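Fructose transport system repressor FruR (Pseudomonas putida, PDB 3O74) is a LacI-family transcriptional dual regulator that probably binds DNA and has fructose 1-phosphate as its preferred effector. Local coordinates at residues R109-S114 and G212-N217; C98-D103 and L242-A247. All coordinates share one frame; numbering follows the deposited sequence.

Contact 1: residues R109-S114 and G212-N217; sequences RQLAAS and GTFGDN
This is a buried helix-on-strand contact, in which Leu111 of helix 104-116 packs on Gly212, Thr213 and Phe214 of strand 210-214. It belongs to the C-terminal subdomain of the periplasmic-binding-protein-like fold. Helix segment and strand segment run nearly antiparallel, at 166°, and their axes approach to 8.5 Å. No hydrogen bond joins them. Leu111 does almost all the work from the helix side. Its CG lies anti to the backbone N (chi1 -168°), which sends both methyl groups down onto the strand. Leu111 CD1 rests over the backbone, 4.0 Å from Gly212 CA. Gly212 has no side chain in between. Leu111 CD2 reaches further along the strand and touches the carbonyl oxygen Thr213 O at 3.4 Å. Leu111 CD2 also meets the Phe214 ring obliquely, 3.8 Å from Phe214 CD1. The Thr213 side chain points away from the helix. Its OG1 bonds to Phe214 O and to Thr186 OG1, so this buried hydroxyl is satisfied behind the strand. On the helix, Ser114 OG donates to Leu111 O at 2.7 Å and also bonds to Asn228 ND2. Strand 210-214 lies between strands 183-186 and 227-231, with backbone hydrogen bonds to both. The Phe214 ring continues the packing to Asp104, Ala107 and Ser108 of helix 104-116 and to Arg138 of helix 133-144.

Contact 2: residues C98-D103 and L242-A247; sequences CSVISD and LELALA
Cys98 and Leu244 bring strand 98-102 and helix 234-250 together, with their CA atoms 7.8 Å apart and no hydrogen bond across. This is helix-on-sheet packing in the N-terminal subdomain of the LacI-type fold. The contact is apolar and small. Three side chains make it: Cys98 and Val100 from the strand, and Leu244 from the helix. Cys98 and Val100 lie two apart on the strand, so both point to the helix, while Ser99 between them points away. The Cys98 sulfur stands anti to its own amide nitrogen (chi1 176°) and is carried out toward the leucine. Cys98 SG comes to 3.2 Å from Leu244 CD2. That is short for an apolar contact. The leucine torsions also sit off the usual staggered values (chi1 -91°, chi2 22°), so the exact place of this methyl is doubtful. Val100 CG2 meets the same methyl from further along the strand, with Leu244 CD2 at 3.5 Å and the two side chains meeting at a slant. As modelled, Leu244 CD2 lies against both the cysteine and the valine. Val100 also packs on Ile237, Thr240 and Ala241, so the helix covers the strand for more than one turn. Strand 98-102 lies between strands 85-88 and 257-266 in the sheet. Leu244 touches His259 of strand 257-266, and Ala245 touches Ile86 of strand 85-88. Helix 234-250 thus covers this part of the sheet across three neighbouring strands.

How the contacts relate
Contact 1 and contact 2 each pack a helix on a strand, in different subdomains of the chain. Their centres are 24 Å apart. Their nearest atoms are about 6 Å apart and do not touch. The chain joins them directly: strand 98-102 of contact 2 leads through Asp103, at the N-cap position, into helix 104-116 of contact 1. This is one of the crossings between the subdomains. After strand 210-214 the chain returns through strand 227-231 to helix 234-250. In LacI-family proteins the effector binds in the cleft between the two subdomains. Fructose 1-phosphate probably binds there too.

Contact 1: residues R109-S114 and G212-N217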
ATOM      1  N   ARG B 109       6.196 -19.621  15.359  1.00 34.06           N
ATOM      2  CA  ARG B 109       6.010 -20.872  16.074  1.00 35.33           C
ATOM      3  C   ARG B 109       4.525 -21.129  16.309  1.00 38.46           C
ATOM      4  O   ARG B 109       4.030 -22.228  16.055  1.00 40.19           O
ATOM      5  CB  ARG B 109       6.762 -20.862  17.403  1.00 41.50           C
ATOM      6  CG  ARG B 109       7.209 -22.244  17.852  1.00 51.86           C
ATOM      7  CD  ARG B 109       7.238 -22.378  19.369  1.00 56.19           C
ATOM      8  NE  ARG B 109       5.893 -22.490  19.923  1.00 60.01           N
ATOM      9  CZ  ARG B 109       5.249 -21.498  20.525  1.00 58.20           C
ATOM     10  NH1 ARG B 109       5.834 -20.318  20.666  1.00 57.00           N
ATOM     11  NH2 ARG B 109       4.024 -21.689  20.993  1.00 58.65           N
ATOM     12  N   GLN B 110       3.817 -20.110  16.787  1.00 35.63           N
ATOM     13  CA  GLN B 110       2.385 -20.224  17.025  1.00 41.57           C
ATOM     14  C   GLN B 110       1.625 -20.467  15.727  1.00 44.17           C
ATOM     15  O   GLN B 110       0.677 -21.252  15.689  1.00 42.08           O
ATOM     16  CB  GLN B 110       1.846 -18.953  17.679  1.00 47.19           C
ATOM     17  CG  GLN B 110       2.287 -18.724  19.107  1.00 57.19           C
ATOM     18  CD  GLN B 110       1.458 -17.653  19.786  1.00 64.82           C
ATOM     19  OE1 GLN B 110       0.227 -17.692  19.747  1.00 67.43           O
ATOM     20  NE2 GLN B 110       2.125 -16.688  20.406  1.00 67.32           N
ATOM     21  N   LEU B 111       2.038 -19.778  14.668  1.00 38.34           N
ATOM     22  CA  LEU B 111       1.381 -19.898  13.374  1.00 35.82           C
ATOM     23  C   LEU B 111       1.442 -21.340  12.874  1.00 35.49           C
ATOM     24  O   LEU B 111       0.424 -21.917  12.497  1.00 37.65           O
ATOM     25  CB  LEU B 111       2.019 -18.941  12.362  1.00 34.46           C
ATOM     26  CG  LEU B 111       1.297 -18.706  11.034  1.00 38.30           C
ATOM     27  CD1 LEU B 111      -0.149 -18.289  11.264  1.00 39.95           C
ATOM     28  CD2 LEU B 111       2.034 -17.656  10.218  1.00 32.41           C
ATOM     29  N   ALA B 112       2.637 -21.924  12.894  1.00 32.26           N
ATOM     30  CA  ALA B 112       2.822 -23.294  12.436  1.00 37.12           C
ATOM     31  C   ALA B 112       2.084 -24.283  13.336  1.00 43.32           C
ATOM     32  O   ALA B 112       1.445 -25.220  12.856  1.00 44.16           O
ATOM     33  CB  ALA B 112       4.300 -23.636  12.365  1.00 33.74           C
ATOM     34  N   ALA B 113       2.171 -24.066  14.643  1.00 44.20           N
ATOM     35  CA  ALA B 113       1.504 -24.933  15.608  1.00 44.73           C
ATOM     36  C   ALA B 113      -0.009 -24.940  15.397  1.00 47.96           C
ATOM     37  O   ALA B 113      -0.669 -25.955  15.621  1.00 47.08           O
ATOM     38  CB  ALA B 113       1.843 -24.507  17.024  1.00 44.52           C
ATOM     39  N   SER B 114      -0.557 -23.810  14.961  1.00 50.37           N
ATOM     40  CA  SER B 114      -1.996 -23.711  14.739  1.00 50.20           C
ATOM     41  C   SER B 114      -2.451 -24.588  13.570  1.00 53.87           C
ATOM     42  O   SER B 114      -3.602 -25.020  13.524  1.00 58.85           O
ATOM     43  CB  SER B 114      -2.432 -22.255  14.537  1.00 46.42           C
ATOM     44  OG  SER B 114      -2.150 -21.794  13.226  1.00 45.03           O
ATOM     45  N   GLY B 212      -1.493 -20.557   6.652  1.00 27.91           N
ATOM     46  CA  GLY B 212      -1.101 -19.575   7.641  1.00 25.97           C
ATOM     47  C   GLY B 212      -0.077 -18.627   7.045  1.00 30.38           C
ATOM     48  O   GLY B 212       0.773 -19.042   6.254  1.00 29.03           O
ATOM     49  N   THR B 213      -0.148 -17.356   7.427  1.00 25.78           N
ATOM     50  CA  THR B 213       0.723 -16.346   6.839  1.00 25.61           C
ATOM     51  C   THR B 213       1.082 -15.242   7.827  1.00 30.23           C
ATOM     52  O   THR B 213       0.381 -15.023   8.815  1.00 28.59           O
ATOM     53  CB  THR B 213       0.070 -15.694   5.603  1.00 23.07           C
ATOM     54  OG1 THR B 213       1.020 -14.847   4.944  1.00 22.47           O
ATOM     55  CG2 THR B 213      -1.146 -14.866   6.009  1.00 24.30           C
ATOM     56  N   PHE B 214       2.191 -14.564   7.557  1.00 32.75           N
ATOM     57  CA  PHE B 214       2.505 -13.316   8.233  1.00 29.38           C
ATOM     58  C   PHE B 214       1.800 -12.190   7.500  1.00 30.53           C
ATOM     59  O   PHE B 214       1.603 -12.256   6.286  1.00 24.68           O
ATOM     60  CB  PHE B 214       4.011 -13.075   8.256  1.00 25.56           C
ATOM     61  CG  PHE B 214       4.726 -13.834   9.334  1.00 31.33           C
ATOM     62  CD1 PHE B 214       4.835 -15.212   9.276  1.00 35.87           C
ATOM     63  CD2 PHE B 214       5.297 -13.163  10.405  1.00 29.41           C
ATOM     64  CE1 PHE B 214       5.499 -15.912  10.273  1.00 37.53           C
ATOM     65  CE2 PHE B 214       5.958 -13.852  11.397  1.00 35.24           C
ATOM     66  CZ  PHE B 214       6.060 -15.227  11.334  1.00 37.79           C
ATOM     67  N   GLY B 215       1.428 -11.151   8.233  1.00 29.12           N
ATOM     68  CA  GLY B 215       0.636 -10.086   7.652  1.00 29.25           C
ATOM     69  C   GLY B 215      -0.806 -10.535   7.547  1.00 38.20           C
ATOM     70  O   GLY B 215      -1.143 -11.672   7.875  1.00 41.39           O
ATOM     71  N   ASP B 216      -1.667  -9.640   7.088  1.00 40.39           N
ATOM     72  CA  ASP B 216      -3.082  -9.938   7.023  1.00 39.80           C
ATOM     73  C   ASP B 216      -3.716  -9.086   5.943  1.00 45.09           C
ATOM     74  O   ASP B 216      -3.098  -8.155   5.426  1.00 52.33           O
ATOM     75  CB  ASP B 216      -3.746  -9.664   8.373  1.00 42.79           C
ATOM     76  CG  ASP B 216      -5.145 -10.242   8.466  1.00 48.16           C
ATOM     77  OD1 ASP B 216      -5.554 -10.980   7.542  1.00 41.83           O
ATOM     78  OD2 ASP B 216      -5.837  -9.962   9.467  1.00 50.67           O
ATOM     79  N   ASN B 217      -4.953  -9.410   5.602  1.00 37.33           N
ATOM     80  CA  ASN B 217      -5.649  -8.706   4.551  1.00 34.47           C
ATOM     81  C   ASN B 217      -7.145  -8.850   4.751  1.00 32.16           C
ATOM     82  O   ASN B 217      -7.644  -9.943   5.023  1.00 29.16           O
ATOM     83  CB  ASN B 217      -5.230  -9.256   3.190  1.00 40.88           C
ATOM     84  CG  ASN B 217      -5.516  -8.295   2.061  1.00 42.59           C
ATOM     85  OD1 ASN B 217      -6.648  -8.193   1.590  1.00 43.10           O
ATOM     86  ND2 ASN B 217      -4.487  -7.580   1.620  1.00 47.78           N
TER

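Contact 2: residues C98-D103 and L242-A247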
ATOM      1  N   CYS B  98      19.726   0.916  17.376  1.00 25.52           N
ATOM      2  CA  CYS B  98      18.398   0.722  17.934  1.00 23.77           C
ATOM      3  C   CYS B  98      17.475   0.178  16.843  1.00 24.16           C
ATOM      4  O   CYS B  98      17.396   0.749  15.754  1.00 24.30           O
ATOM      5  CB  CYS B  98      17.874   2.064  18.451  1.00 27.70           C
ATOM      6  SG  CYS B  98      16.202   2.036  19.078  0.81 55.09           S
ATOM      7  N   SER B  99      16.782  -0.923  17.126  1.00 22.28           N
ATOM      8  CA  SER B  99      15.838  -1.491  16.160  1.00 21.51           C
ATOM      9  C   SER B  99      14.471  -1.703  16.790  1.00 20.44           C
ATOM     10  O   SER B  99      14.362  -2.124  17.939  1.00 21.15           O
ATOM     11  CB  SER B  99      16.351  -2.826  15.600  1.00 20.04           C
ATOM     12  OG  SER B  99      17.641  -2.689  15.026  1.00 19.43           O
ATOM     13  N   VAL B 100      13.422  -1.405  16.034  1.00 17.44           N
ATOM     14  CA  VAL B 100      12.073  -1.734  16.474  1.00 16.46           C
ATOM     15  C   VAL B 100      11.474  -2.746  15.507  1.00 19.89           C
ATOM     16  O   VAL B 100      11.329  -2.466  14.319  1.00 21.42           O
ATOM     17  CB  VAL B 100      11.168  -0.487  16.555  1.00 15.44           C
ATOM     18  CG1 VAL B 100       9.806  -0.848  17.139  1.00 18.22           C
ATOM     19  CG2 VAL B 100      11.829   0.598  17.384  1.00 15.10           C
ATOM     20  N   ILE B 101      11.113  -3.915  16.021  1.00 20.23           N
ATOM     21  CA  ILE B 101      10.688  -5.019  15.171  1.00 22.66           C
ATOM     22  C   ILE B 101       9.511  -5.775  15.776  1.00 26.41           C
ATOM     23  O   ILE B 101       9.094  -5.494  16.899  1.00 24.94           O
ATOM     24  CB  ILE B 101      11.845  -6.015  14.924  1.00 24.65           C
ATOM     25  CG1 ILE B 101      12.197  -6.785  16.202  1.00 24.69           C
ATOM     26  CG2 ILE B 101      13.077  -5.289  14.399  1.00 27.14           C
ATOM     27  CD1 ILE B 101      13.284  -7.828  15.995  1.00 27.82           C
ATOM     28  N   SER B 102       8.966  -6.722  15.016  1.00 26.39           N
ATOM     29  CA  SER B 102       7.941  -7.614  15.536  1.00 27.56           C
ATOM     30  C   SER B 102       8.584  -8.883  16.082  1.00 27.92           C
ATOM     31  O   SER B 102       9.661  -9.277  15.641  1.00 27.99           O
ATOM     32  CB  SER B 102       6.910  -7.940  14.458  1.00 33.37           C
ATOM     33  OG  SER B 102       6.151  -6.792  14.128  1.00 33.83           O
ATOM     34  N   ASP B 103       7.931  -9.509  17.056  1.00 31.42           N
ATOM     35  CA  ASP B 103       8.440 -10.747  17.648  1.00 34.31           C
ATOM     36  C   ASP B 103       8.161 -11.919  16.712  1.00 34.79           C
ATOM     37  O   ASP B 103       7.288 -12.745  16.980  1.00 32.96           O
ATOM     38  CB  ASP B 103       7.796 -10.985  19.012  1.00 40.99           C
ATOM     39  CG  ASP B 103       8.378 -12.185  19.736  1.00 53.13           C
ATOM     40  OD1 ASP B 103       9.298 -12.833  19.192  1.00 58.22           O
ATOM     41  OD2 ASP B 103       7.910 -12.481  20.855  1.00 59.08           O
ATOM     42  N   LEU B 242       9.510   6.223  16.664  1.00 23.93           N
ATOM     43  CA  LEU B 242       9.528   7.677  16.655  1.00 21.96           C
ATOM     44  C   LEU B 242      10.092   8.225  17.959  1.00 28.17           C
ATOM     45  O   LEU B 242      10.951   9.102  17.961  1.00 27.97           O
ATOM     46  CB  LEU B 242       8.123   8.233  16.422  1.00 24.52           C
ATOM     47  CG  LEU B 242       8.065   9.759  16.420  1.00 29.46           C
ATOM     48  CD1 LEU B 242       8.973  10.321  15.335  1.00 26.92           C
ATOM     49  CD2 LEU B 242       6.638  10.246  16.241  1.00 36.27           C
ATOM     50  N   GLU B 243       9.606   7.694  19.070  1.00 28.27           N
ATOM     51  CA  GLU B 243      10.076   8.123  20.373  1.00 32.51           C
ATOM     52  C   GLU B 243      11.576   7.884  20.523  1.00 31.16           C
ATOM     53  O   GLU B 243      12.286   8.701  21.111  1.00 32.77           O
ATOM     54  CB  GLU B 243       9.297   7.400  21.467  1.00 43.22           C
ATOM     55  CG  GLU B 243      10.158   6.659  22.457  1.00 59.95           C
ATOM     56  CD  GLU B 243       9.479   6.519  23.800  1.00 73.77           C
ATOM     57  OE1 GLU B 243       9.955   5.723  24.637  1.00 78.37           O
ATOM     58  OE2 GLU B 243       8.461   7.211  24.019  1.00 78.87           O
ATOM     59  N   LEU B 244      12.059   6.767  19.987  1.00 31.02           N
ATOM     60  CA  LEU B 244      13.489   6.472  19.996  1.00 30.25           C
ATOM     61  C   LEU B 244      14.247   7.484  19.145  1.00 27.93           C
ATOM     62  O   LEU B 244      15.330   7.937  19.518  1.00 27.46           O
ATOM     63  CB  LEU B 244      13.752   5.053  19.488  1.00 29.43           C
ATOM     64  CG  LEU B 244      13.800   3.909  20.507  1.00 35.53           C
ATOM     65  CD1 LEU B 244      13.068   4.254  21.787  1.00 44.62           C
ATOM     66  CD2 LEU B 244      13.221   2.638  19.902  1.00 32.85           C
ATOM     67  N   ALA B 245      13.676   7.838  17.998  1.00 22.36           N
ATOM     68  CA  ALA B 245      14.294   8.824  17.112  1.00 25.47           C
ATOM     69  C   ALA B 245      14.404  10.186  17.788  1.00 25.96           C
ATOM     70  O   ALA B 245      15.461  10.820  17.769  1.00 24.56           O
ATOM     71  CB  ALA B 245      13.507   8.937  15.809  1.00 23.75           C
ATOM     72  N   LEU B 246      13.305  10.628  18.390  1.00 26.33           N
ATOM     73  CA  LEU B 246      13.253  11.940  19.028  1.00 28.63           C
ATOM     74  C   LEU B 246      14.147  12.042  20.264  1.00 33.51           C
ATOM     75  O   LEU B 246      14.665  13.115  20.573  1.00 33.70           O
ATOM     76  CB  LEU B 246      11.810  12.303  19.377  1.00 31.23           C
ATOM     77  CG  LEU B 246      10.863  12.384  18.179  1.00 35.97           C
ATOM     78  CD1 LEU B 246       9.460  12.769  18.616  1.00 37.58           C
ATOM     79  CD2 LEU B 246      11.392  13.368  17.150  1.00 40.45           C
ATOM     80  N   ALA B 247      14.331  10.930  20.970  1.00 32.46           N
ATOM     81  CA  ALA B 247      15.195  10.926  22.148  1.00 28.61           C
ATOM     82  C   ALA B 247      16.650  11.100  21.731  1.00 29.01           C
ATOM     83  O   ALA B 247      17.419  11.766  22.412  1.00 34.83           O
ATOM     84  CB  ALA B 247      15.011   9.652  22.949  1.00 30.86           C
TER